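PDB 1WIW: glucose-6-phosphate isomerase like protein from Thermus thermophilus, which probably interconverts sugar phosphates, as a glucose-6-phosphate or mannose-6-phosphate isomerase of the PGI/PMI family. Local coordinates for residues D3-E8 against P147-P152; A34-H39 against E62-L67; L128-E133 against G248-A253. All coordinates share one frame; numbering follows the deposited sequence.

Interaction 1 of 3, residues D3-E8 against P147-P152; sequences DLDREE and PVEENP
Asp5, in a type I beta turn of the N-terminal arm, meets Pro147 and Val148 of the loop ahead of helix 152-160 in a small polar contact at the protein surface. The turn runs from Asp3 to Arg6 and is closed by Arg6 N bonding to Asp3 O. Within it, Asp3 OD2 accepts from Asp5 N at 2.6 Å, an Asx turn in which the amide approaches from above the carboxylate plane. The Asp5 carboxylate then reaches across to the second segment. Its CG lies anti to the carbonyl carbon, beside the backbone N (chi1 -72°), and its OD1 takes the amide hydrogen of Val148, with 3.0 Å between Val148 N and Asp5 OD1. This bond is almost straight at 175° and uses the syn lone pair of OD1. The same oxygen also sits 3.1 Å from Val148 CG2, so the valine methyl is pressed against the acceptor. Beside it, Asp5 OD2 passes 3.5 Å from Pro147 CA and forms a salt bridge with Lys154. That lysine probably offsets the negative charge gathered here, since Glu149 OE1 lies 4.1 Å from Asp5 OD1. The apolar share is slight: Leu4 CB approaches Val148 CG2 at 4.3 Å. Farther along the loop, Asn151 is the N-cap of helix 152-160, its OD1 accepting from Lys154 N while its ND2 bonds to Leu142 O. The N-terminal arm is thus held against that helix: near its start Lys154 NZ bonds to Leu4 O, and farther on Tyr158 OH bonds to Leu4 N. On the inner side, the buried Leu4 side chain packs on Tyr268 and Leu272 of helix 251-272.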
loop_
_atom_site.group_PDB
_atom_site.type_symbol
_atom_site.label_atom_id
_atom_site.label_comp_id
_atom_site.label_asym_id
_atom_site.label_seq_id
_atom_site.Cartn_x
_atom_site.Cartn_y
_atom_site.Cartn_z
ATOM N N ASP B 3 18.813 14.255 -23.123
ATOM C CA ASP B 3 17.979 13.910 -24.268
ATOM C C ASP B 3 17.954 12.397 -24.471
ATOM O O ASP B 3 18.983 11.779 -24.731
ATOM C CB ASP B 3 18.532 14.625 -25.508
ATOM C CG ASP B 3 17.708 14.377 -26.760
ATOM O OD1 ASP B 3 17.934 15.096 -27.761
ATOM O OD2 ASP B 3 16.850 13.472 -26.760
ATOM N N LEU B 4 16.768 11.809 -24.338
ATOM C CA LEU B 4 16.587 10.370 -24.488
ATOM C C LEU B 4 16.750 9.907 -25.930
ATOM O O LEU B 4 16.663 8.711 -26.224
ATOM C CB LEU B 4 15.207 9.955 -23.950
ATOM C CG LEU B 4 15.009 10.231 -22.450
ATOM C CD1 LEU B 4 13.584 9.871 -22.024
ATOM C CD2 LEU B 4 16.030 9.428 -21.644
ATOM N N ASP B 5 16.992 10.851 -26.835
ATOM C CA ASP B 5 17.184 10.500 -28.230
ATOM C C ASP B 5 18.648 10.659 -28.667
ATOM O O ASP B 5 18.963 10.610 -29.857
ATOM C CB ASP B 5 16.217 11.307 -29.107
ATOM C CG ASP B 5 14.768 10.828 -28.956
ATOM O OD1 ASP B 5 13.830 11.562 -29.316
ATOM O OD2 ASP B 5 14.567 9.694 -28.478
ATOM N N ARG B 6 19.539 10.836 -27.690
ATOM C CA ARG B 6 20.974 10.939 -27.956
ATOM C C ARG B 6 21.619 9.679 -27.374
ATOM O O ARG B 6 21.389 9.327 -26.210
ATOM C CB ARG B 6 21.574 12.204 -27.315
ATOM C CG ARG B 6 21.253 13.500 -28.080
ATOM C CD ARG B 6 21.798 14.737 -27.365
ATOM N NE ARG B 6 23.259 14.749 -27.275
ATOM C CZ ARG B 6 24.066 15.367 -28.134
ATOM N NH1 ARG B 6 25.382 15.313 -27.961
ATOM N NH2 ARG B 6 23.564 16.044 -29.158
ATOM N N GLU B 7 22.432 9.007 -28.182
ATOM C CA GLU B 7 23.061 7.762 -27.768
ATOM C C GLU B 7 23.932 7.787 -26.515
ATOM O O GLU B 7 23.912 6.834 -25.734
ATOM C CB GLU B 7 23.873 7.173 -28.924
ATOM C CG GLU B 7 24.099 5.672 -28.780
ATOM C CD GLU B 7 25.047 5.113 -29.823
ATOM O OE1 GLU B 7 24.897 5.456 -31.015
ATOM O OE2 GLU B 7 25.938 4.321 -29.448
ATOM N N GLU B 8 24.686 8.861 -26.302
ATOM C CA GLU B 8 25.564 8.919 -25.138
ATOM C C GLU B 8 24.803 8.953 -23.817
ATOM O O GLU B 8 25.382 8.735 -22.752
ATOM C CB GLU B 8 26.521 10.120 -25.228
ATOM C CG GLU B 8 25.915 11.475 -24.910
ATOM C CD GLU B 8 25.122 12.080 -26.057
ATOM O OE1 GLU B 8 24.663 13.230 -25.901
ATOM O OE2 GLU B 8 24.953 11.420 -27.106
ATOM N N PRO B 147 11.822 7.362 -31.095
ATOM C CA PRO B 147 11.922 8.747 -30.611
ATOM C C PRO B 147 10.856 9.161 -29.596
ATOM O O PRO B 147 9.775 8.584 -29.543
ATOM C CB PRO B 147 11.868 9.570 -31.903
ATOM C CG PRO B 147 11.072 8.694 -32.842
ATOM C CD PRO B 147 11.646 7.325 -32.558
ATOM N N VAL B 148 11.172 10.178 -28.799
ATOM C CA VAL B 148 10.269 10.671 -27.762
ATOM C C VAL B 148 8.849 10.968 -28.243
ATOM O O VAL B 148 7.879 10.595 -27.585
ATOM C CB VAL B 148 10.840 11.942 -27.084
ATOM C CG1 VAL B 148 9.952 12.352 -25.912
ATOM C CG2 VAL B 148 12.261 11.681 -26.594
ATOM N N GLU B 149 8.722 11.636 -29.384
ATOM C CA GLU B 149 7.405 11.967 -29.915
ATOM C C GLU B 149 6.534 10.736 -30.195
ATOM O O GLU B 149 5.320 10.859 -30.337
ATOM C CB GLU B 149 7.535 12.799 -31.198
ATOM C CG GLU B 149 8.297 12.096 -32.315
ATOM C CD GLU B 149 9.771 12.461 -32.347
ATOM O OE1 GLU B 149 10.358 12.701 -31.264
ATOM O OE2 GLU B 149 10.340 12.498 -33.462
ATOM N N GLU B 150 7.141 9.554 -30.268
ATOM C CA GLU B 150 6.372 8.338 -30.534
ATOM C C GLU B 150 6.511 7.300 -29.424
ATOM O O GLU B 150 5.895 6.238 -29.477
ATOM C CB GLU B 150 6.814 7.707 -31.861
ATOM C CG GLU B 150 6.708 8.635 -33.064
ATOM C CD GLU B 150 7.117 7.960 -34.363
ATOM O OE1 GLU B 150 8.230 7.386 -34.421
ATOM O OE2 GLU B 150 6.325 8.008 -35.331
ATOM N N ASN B 151 7.312 7.615 -28.415
ATOM C CA ASN B 151 7.556 6.693 -27.315
ATOM C C ASN B 151 6.857 7.189 -26.047
ATOM O O ASN B 151 7.246 8.206 -25.478
ATOM C CB ASN B 151 9.066 6.594 -27.088
ATOM C CG ASN B 151 9.443 5.497 -26.120
ATOM O OD1 ASN B 151 8.812 5.329 -25.083
ATOM N ND2 ASN B 151 10.495 4.752 -26.451
ATOM N N PRO B 152 5.810 6.476 -25.595
ATOM C CA PRO B 152 5.049 6.846 -24.393
ATOM C C PRO B 152 5.860 6.853 -23.103
ATOM O O PRO B 152 5.623 7.687 -22.232
ATOM C CB PRO B 152 3.926 5.802 -24.353
ATOM C CG PRO B 152 3.743 5.446 -25.788
ATOM C CD PRO B 152 5.165 5.347 -26.285
#

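Interaction 2 of 3, residues A34-H39 against E62-L67; sequences AYPGPH and EGTLFL
Two hydrogen bonds join Thr64 to the proline-rich segment 34-39. Thr64 N donates to Pro38 O at 3.1 Å, nearly along the C=O axis, and the Thr64 hydroxyl OG1 donates to Pro36 O at 2.9 Å, tilted 21° from the carbonyl plane. With OG1 anti to the carbonyl carbon (chi1 -57°), the hydroxyl also lies against the Pro36 ring, 3.4 Å from CD. The peptide before Pro38 is cis, and Gly63 packs against this bend, its CA 3.6 Å from both Gly37 O and Pro38 O.

The bonding belongs to a parallel pairing, in which His39 bridges Thr64, and strands 39-45 and 64-70 continue from here as neighbours in the four-stranded parallel sheet of the N-terminal SIS domain.

Aromatic packing lies farther along. Phe66 presents its edge to the face of Tyr35 in a T-shaped stack, the planes at 83° and CZ 3.6 Å from Tyr35 CG. Phe66 lies side by side with His39, pointing the same way; His39 ND1, 4.1 Å from Phe66 CE2, is buried by the contact and has no polar partner in the model. Thr64 CG2 covers part of one Phe66 face. Helix 110-121 packs on both stacked rings, through Ala121.

At the outer end Glu62 CG packs against Pro38 CG at 3.6 Å, the two side chains crossing at about a right angle.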
loop_
_atom_site.group_PDB
_atom_site.type_symbol
_atom_site.label_atom_id
_atom_site.label_comp_id
_atom_site.label_asym_id
_atom_site.label_seq_id
_atom_site.Cartn_x
_atom_site.Cartn_y
_atom_site.Cartn_z
ATOM N N ALA B 34 3.500 -31.737 -14.147
ATOM C CA ALA B 34 2.121 -31.353 -13.875
ATOM C C ALA B 34 1.844 -31.323 -12.378
ATOM O O ALA B 34 1.395 -32.316 -11.802
ATOM C CB ALA B 34 1.165 -32.319 -14.561
ATOM N N TYR B 35 2.115 -30.183 -11.752
ATOM C CA TYR B 35 1.884 -30.029 -10.323
ATOM C C TYR B 35 0.439 -30.374 -10.004
ATOM O O TYR B 35 -0.487 -29.812 -10.587
ATOM C CB TYR B 35 2.192 -28.594 -9.895
ATOM C CG TYR B 35 3.645 -28.232 -10.070
ATOM C CD1 TYR B 35 4.608 -28.694 -9.177
ATOM C CD2 TYR B 35 4.067 -27.466 -11.159
ATOM C CE1 TYR B 35 5.957 -28.407 -9.361
ATOM C CE2 TYR B 35 5.415 -27.176 -11.353
ATOM C CZ TYR B 35 6.351 -27.650 -10.451
ATOM O OH TYR B 35 7.683 -27.375 -10.641
ATOM N N PRO B 36 0.227 -31.313 -9.071
ATOM C CA PRO B 36 -1.123 -31.727 -8.685
ATOM C C PRO B 36 -1.909 -30.613 -8.005
ATOM O O PRO B 36 -1.422 -29.977 -7.071
ATOM C CB PRO B 36 -0.861 -32.901 -7.752
ATOM C CG PRO B 36 0.412 -32.495 -7.077
ATOM C CD PRO B 36 1.237 -31.993 -8.243
ATOM N N GLY B 37 -3.124 -30.377 -8.489
ATOM C CA GLY B 37 -3.964 -29.353 -7.904
ATOM C C GLY B 37 -4.619 -29.903 -6.653
ATOM O O GLY B 37 -4.468 -31.092 -6.368
ATOM N N PRO B 38 -5.340 -29.075 -5.878
ATOM C CA PRO B 38 -5.563 -27.649 -6.131
ATOM C C PRO B 38 -4.268 -26.849 -5.986
ATOM O O PRO B 38 -3.290 -27.333 -5.411
ATOM C CB PRO B 38 -6.606 -27.277 -5.081
ATOM C CG PRO B 38 -6.233 -28.151 -3.938
ATOM C CD PRO B 38 -5.969 -29.480 -4.609
ATOM N N HIS B 39 -4.271 -25.626 -6.507
ATOM C CA HIS B 39 -3.086 -24.778 -6.465
ATOM C C HIS B 39 -3.205 -23.594 -5.513
ATOM O O HIS B 39 -4.270 -23.006 -5.357
ATOM C CB HIS B 39 -2.781 -24.250 -7.867
ATOM C CG HIS B 39 -2.688 -25.319 -8.909
ATOM N ND1 HIS B 39 -1.750 -26.328 -8.859
ATOM C CD2 HIS B 39 -3.414 -25.534 -10.033
ATOM C CE1 HIS B 39 -1.901 -27.119 -9.906
ATOM N NE2 HIS B 39 -2.904 -26.660 -10.634
ATOM N N GLU B 62 -4.081 -29.294 0.677
ATOM C CA GLU B 62 -3.821 -30.385 -0.257
ATOM C C GLU B 62 -3.296 -29.860 -1.593
ATOM O O GLU B 62 -3.418 -28.672 -1.897
ATOM C CB GLU B 62 -5.108 -31.175 -0.504
ATOM C CG GLU B 62 -6.240 -30.324 -1.069
ATOM C CD GLU B 62 -7.436 -31.141 -1.529
ATOM O OE1 GLU B 62 -8.413 -30.538 -2.024
ATOM O OE2 GLU B 62 -7.399 -32.384 -1.400
ATOM N N GLY B 63 -2.719 -30.754 -2.390
ATOM C CA GLY B 63 -2.202 -30.360 -3.689
ATOM C C GLY B 63 -0.813 -29.746 -3.664
ATOM O O GLY B 63 0.124 -30.317 -3.101
ATOM N N THR B 64 -0.678 -28.576 -4.279
ATOM C CA THR B 64 0.606 -27.894 -4.331
ATOM C C THR B 64 0.520 -26.460 -3.828
ATOM O O THR B 64 -0.420 -25.727 -4.142
ATOM C CB THR B 64 1.165 -27.847 -5.770
ATOM O OG1 THR B 64 1.284 -29.176 -6.289
ATOM C CG2 THR B 64 2.532 -27.186 -5.788
ATOM N N LEU B 65 1.514 -26.071 -3.041
ATOM C CA LEU B 65 1.592 -24.722 -2.505
ATOM C C LEU B 65 2.868 -24.117 -3.072
ATOM O O LEU B 65 3.967 -24.587 -2.782
ATOM C CB LEU B 65 1.646 -24.754 -0.973
ATOM C CG LEU B 65 1.785 -23.446 -0.178
ATOM C CD1 LEU B 65 3.198 -22.912 -0.300
ATOM C CD2 LEU B 65 0.772 -22.418 -0.667
ATOM N N PHE B 66 2.715 -23.097 -3.910
ATOM C CA PHE B 66 3.866 -22.435 -4.503
ATOM C C PHE B 66 4.324 -21.307 -3.590
ATOM O O PHE B 66 3.597 -20.341 -3.357
ATOM C CB PHE B 66 3.508 -21.882 -5.881
ATOM C CG PHE B 66 3.250 -22.945 -6.905
ATOM C CD1 PHE B 66 4.290 -23.732 -7.387
ATOM C CD2 PHE B 66 1.963 -23.171 -7.378
ATOM C CE1 PHE B 66 4.053 -24.735 -8.325
ATOM C CE2 PHE B 66 1.714 -24.172 -8.317
ATOM C CZ PHE B 66 2.761 -24.955 -8.790
ATOM N N LEU B 67 5.534 -21.450 -3.065
ATOM C CA LEU B 67 6.113 -20.458 -2.166
ATOM C C LEU B 67 7.073 -19.615 -2.998
ATOM O O LEU B 67 8.182 -20.048 -3.288
ATOM C CB LEU B 67 6.864 -21.180 -1.046
ATOM C CG LEU B 67 6.867 -20.588 0.363
ATOM C CD1 LEU B 67 5.442 -20.301 0.808
ATOM C CD2 LEU B 67 7.541 -21.574 1.317
#

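Interaction 3 of 3, residues L128-E133 against G248-A253; sequences LRSVDE and GANRLA
Helix 125-139 meets the first turn of helix 251-272 at close range, with the CA atoms of Val131 and Ala253 4.4 Å apart. The close approach is consistent with the small side chain of Ala253, whose CB points toward the other helix and lies 3.7 Å from Ser130 O. Beside it, Asn250 ND2 donates to Ser130 OG at 2.9 Å, the hydroxyl oxygen lying close to the amide plane. Ser130 OG is set between its own backbone N and carbonyl carbon (chi1 71°), and it is also hydrogen-bonded to Val127 O, one turn back in the helix. Asn250 is the N-cap of helix 251-272: its OD1 accepts from Ala253 N at 2.9 Å, with the donor 38° above the carbonyl plane. One amide group therefore caps its own helix and grips a serine on the neighbouring one. A water extends the link, donating to Ser130 O and accepting from Ala249 N. Next to this, Val131 CG2 and Leu252 CD2 are only 3.3 Å apart, tighter than usual for two methyl groups. Leu252 reaches on to Leu115 of helix 110-121, and Leu128 packs on Leu119 and Leu120 of that same helix.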
loop_
_atom_site.group_PDB
_atom_site.type_symbol
_atom_site.label_atom_id
_atom_site.label_comp_id
_atom_site.label_asym_id
_atom_site.label_seq_id
_atom_site.Cartn_x
_atom_site.Cartn_y
_atom_site.Cartn_z
ATOM N N LEU B 128 -1.527 -16.564 -20.317
ATOM C CA LEU B 128 -0.142 -16.131 -20.492
ATOM C C LEU B 128 0.062 -15.596 -21.905
ATOM O O LEU B 128 0.743 -14.594 -22.105
ATOM C CB LEU B 128 0.824 -17.293 -20.239
ATOM C CG LEU B 128 2.302 -17.023 -20.554
ATOM C CD1 LEU B 128 2.835 -15.902 -19.653
ATOM C CD2 LEU B 128 3.108 -18.300 -20.352
ATOM N N ARG B 129 -0.528 -16.263 -22.891
ATOM C CA ARG B 129 -0.384 -15.800 -24.262
ATOM C C ARG B 129 -0.920 -14.377 -24.429
ATOM O O ARG B 129 -0.317 -13.574 -25.132
ATOM C CB ARG B 129 -1.096 -16.740 -25.246
ATOM C CG ARG B 129 -1.065 -16.221 -26.683
ATOM C CD ARG B 129 -1.568 -17.244 -27.696
ATOM N NE ARG B 129 -0.476 -18.021 -28.278
ATOM C CZ ARG B 129 0.492 -17.507 -29.037
ATOM N NH1 ARG B 129 0.508 -16.207 -29.313
ATOM N NH2 ARG B 129 1.448 -18.292 -29.519
ATOM N N SER B 130 -2.039 -14.058 -23.775
ATOM C CA SER B 130 -2.608 -12.713 -23.891
ATOM C C SER B 130 -1.680 -11.680 -23.232
ATOM O O SER B 130 -1.588 -10.536 -23.681
ATOM C CB SER B 130 -4.004 -12.649 -23.254
ATOM O OG SER B 130 -3.942 -12.721 -21.839
ATOM N N VAL B 131 -0.999 -12.087 -22.166
ATOM C CA VAL B 131 -0.061 -11.198 -21.479
ATOM C C VAL B 131 1.136 -10.922 -22.396
ATOM O O VAL B 131 1.522 -9.777 -22.609
ATOM C CB VAL B 131 0.452 -11.837 -20.174
ATOM C CG1 VAL B 131 1.677 -11.074 -19.658
ATOM C CG2 VAL B 131 -0.654 -11.836 -19.129
ATOM N N ASP B 132 1.726 -11.990 -22.926
ATOM C CA ASP B 132 2.867 -11.862 -23.830
ATOM C C ASP B 132 2.504 -11.027 -25.059
ATOM O O ASP B 132 3.291 -10.198 -25.515
ATOM C CB ASP B 132 3.340 -13.249 -24.278
ATOM C CG ASP B 132 4.039 -14.019 -23.169
ATOM O OD1 ASP B 132 4.368 -15.204 -23.383
ATOM O OD2 ASP B 132 4.267 -13.439 -22.090
ATOM N N GLU B 133 1.314 -11.255 -25.605
ATOM C CA GLU B 133 0.874 -10.510 -26.784
ATOM C C GLU B 133 0.804 -9.016 -26.482
ATOM O O GLU B 133 1.233 -8.190 -27.284
ATOM C CB GLU B 133 -0.494 -11.021 -27.248
ATOM C CG GLU B 133 -0.423 -12.376 -27.937
ATOM C CD GLU B 133 -1.784 -13.018 -28.138
ATOM O OE1 GLU B 133 -1.860 -14.009 -28.897
ATOM O OE2 GLU B 133 -2.773 -12.547 -27.534
ATOM N N GLY B 248 -4.119 -4.668 -24.026
ATOM C CA GLY B 248 -4.536 -5.995 -23.598
ATOM C C GLY B 248 -6.018 -6.273 -23.795
ATOM O O GLY B 248 -6.836 -5.353 -23.799
ATOM N N ALA B 249 -6.354 -7.555 -23.931
ATOM C CA ALA B 249 -7.726 -8.005 -24.163
ATOM C C ALA B 249 -8.463 -8.468 -22.908
ATOM O O ALA B 249 -9.620 -8.879 -22.983
ATOM C CB ALA B 249 -7.726 -9.134 -25.202
ATOM N N ASN B 250 -7.790 -8.433 -21.765
ATOM C CA ASN B 250 -8.420 -8.829 -20.506
ATOM C C ASN B 250 -7.692 -8.128 -19.363
ATOM O O ASN B 250 -6.577 -7.637 -19.533
ATOM C CB ASN B 250 -8.404 -10.360 -20.335
ATOM C CG ASN B 250 -7.002 -10.927 -20.205
ATOM O OD1 ASN B 250 -6.302 -10.659 -19.228
ATOM N ND2 ASN B 250 -6.588 -11.723 -21.193
ATOM N N ARG B 251 -8.328 -8.077 -18.202
ATOM C CA ARG B 251 -7.763 -7.376 -17.057
ATOM C C ARG B 251 -6.343 -7.762 -16.651
ATOM O O ARG B 251 -5.525 -6.889 -16.371
ATOM C CB ARG B 251 -8.707 -7.505 -15.863
ATOM C CG ARG B 251 -10.081 -6.906 -16.124
ATOM C CD ARG B 251 -10.033 -5.386 -16.297
ATOM N NE ARG B 251 -11.358 -4.845 -16.600
ATOM C CZ ARG B 251 -11.828 -4.638 -17.827
ATOM N NH1 ARG B 251 -11.073 -4.913 -18.887
ATOM N NH2 ARG B 251 -13.066 -4.184 -17.999
ATOM N N LEU B 252 -6.047 -9.055 -16.617
ATOM C CA LEU B 252 -4.714 -9.496 -16.231
ATOM C C LEU B 252 -3.664 -9.002 -17.233
ATOM O O LEU B 252 -2.595 -8.536 -16.843
ATOM C CB LEU B 252 -4.682 -11.024 -16.109
ATOM C CG LEU B 252 -3.485 -11.642 -15.370
ATOM C CD1 LEU B 252 -3.834 -13.041 -14.881
ATOM C CD2 LEU B 252 -2.290 -11.689 -16.286
ATOM N N ALA B 253 -3.974 -9.093 -18.523
ATOM C CA ALA B 253 -3.049 -8.638 -19.560
ATOM C C ALA B 253 -2.846 -7.128 -19.450
ATOM O O ALA B 253 -1.726 -6.633 -19.551
ATOM C CB ALA B 253 -3.593 -8.992 -20.943
HETATM O O HOH W 1 -3.901 -9.376 -24.723
#

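How the interactions relate
From the N terminus, residues 3-8 open the longest of the three loops, which closes at 147-152 in interaction 1. Nested inside it is interaction 2, a short closure between 34-39 and 62-67 that brings the loop before strand 39-45 beside strand 64-70 within the N-terminal SIS domain. Interaction 3 opens at 128-133, after interaction 2 has closed and before interaction 1 does, so interactions 1 and 3 cross along the chain; it closes at 248-253. Interactions 1 and 2 lie on opposite sides of the chain's centre, their own centres 45 Å apart. Interaction 1 ties the N-terminal arm to the start of helix 152-160, and interaction 3 joins helix 125-139 to helix 251-272.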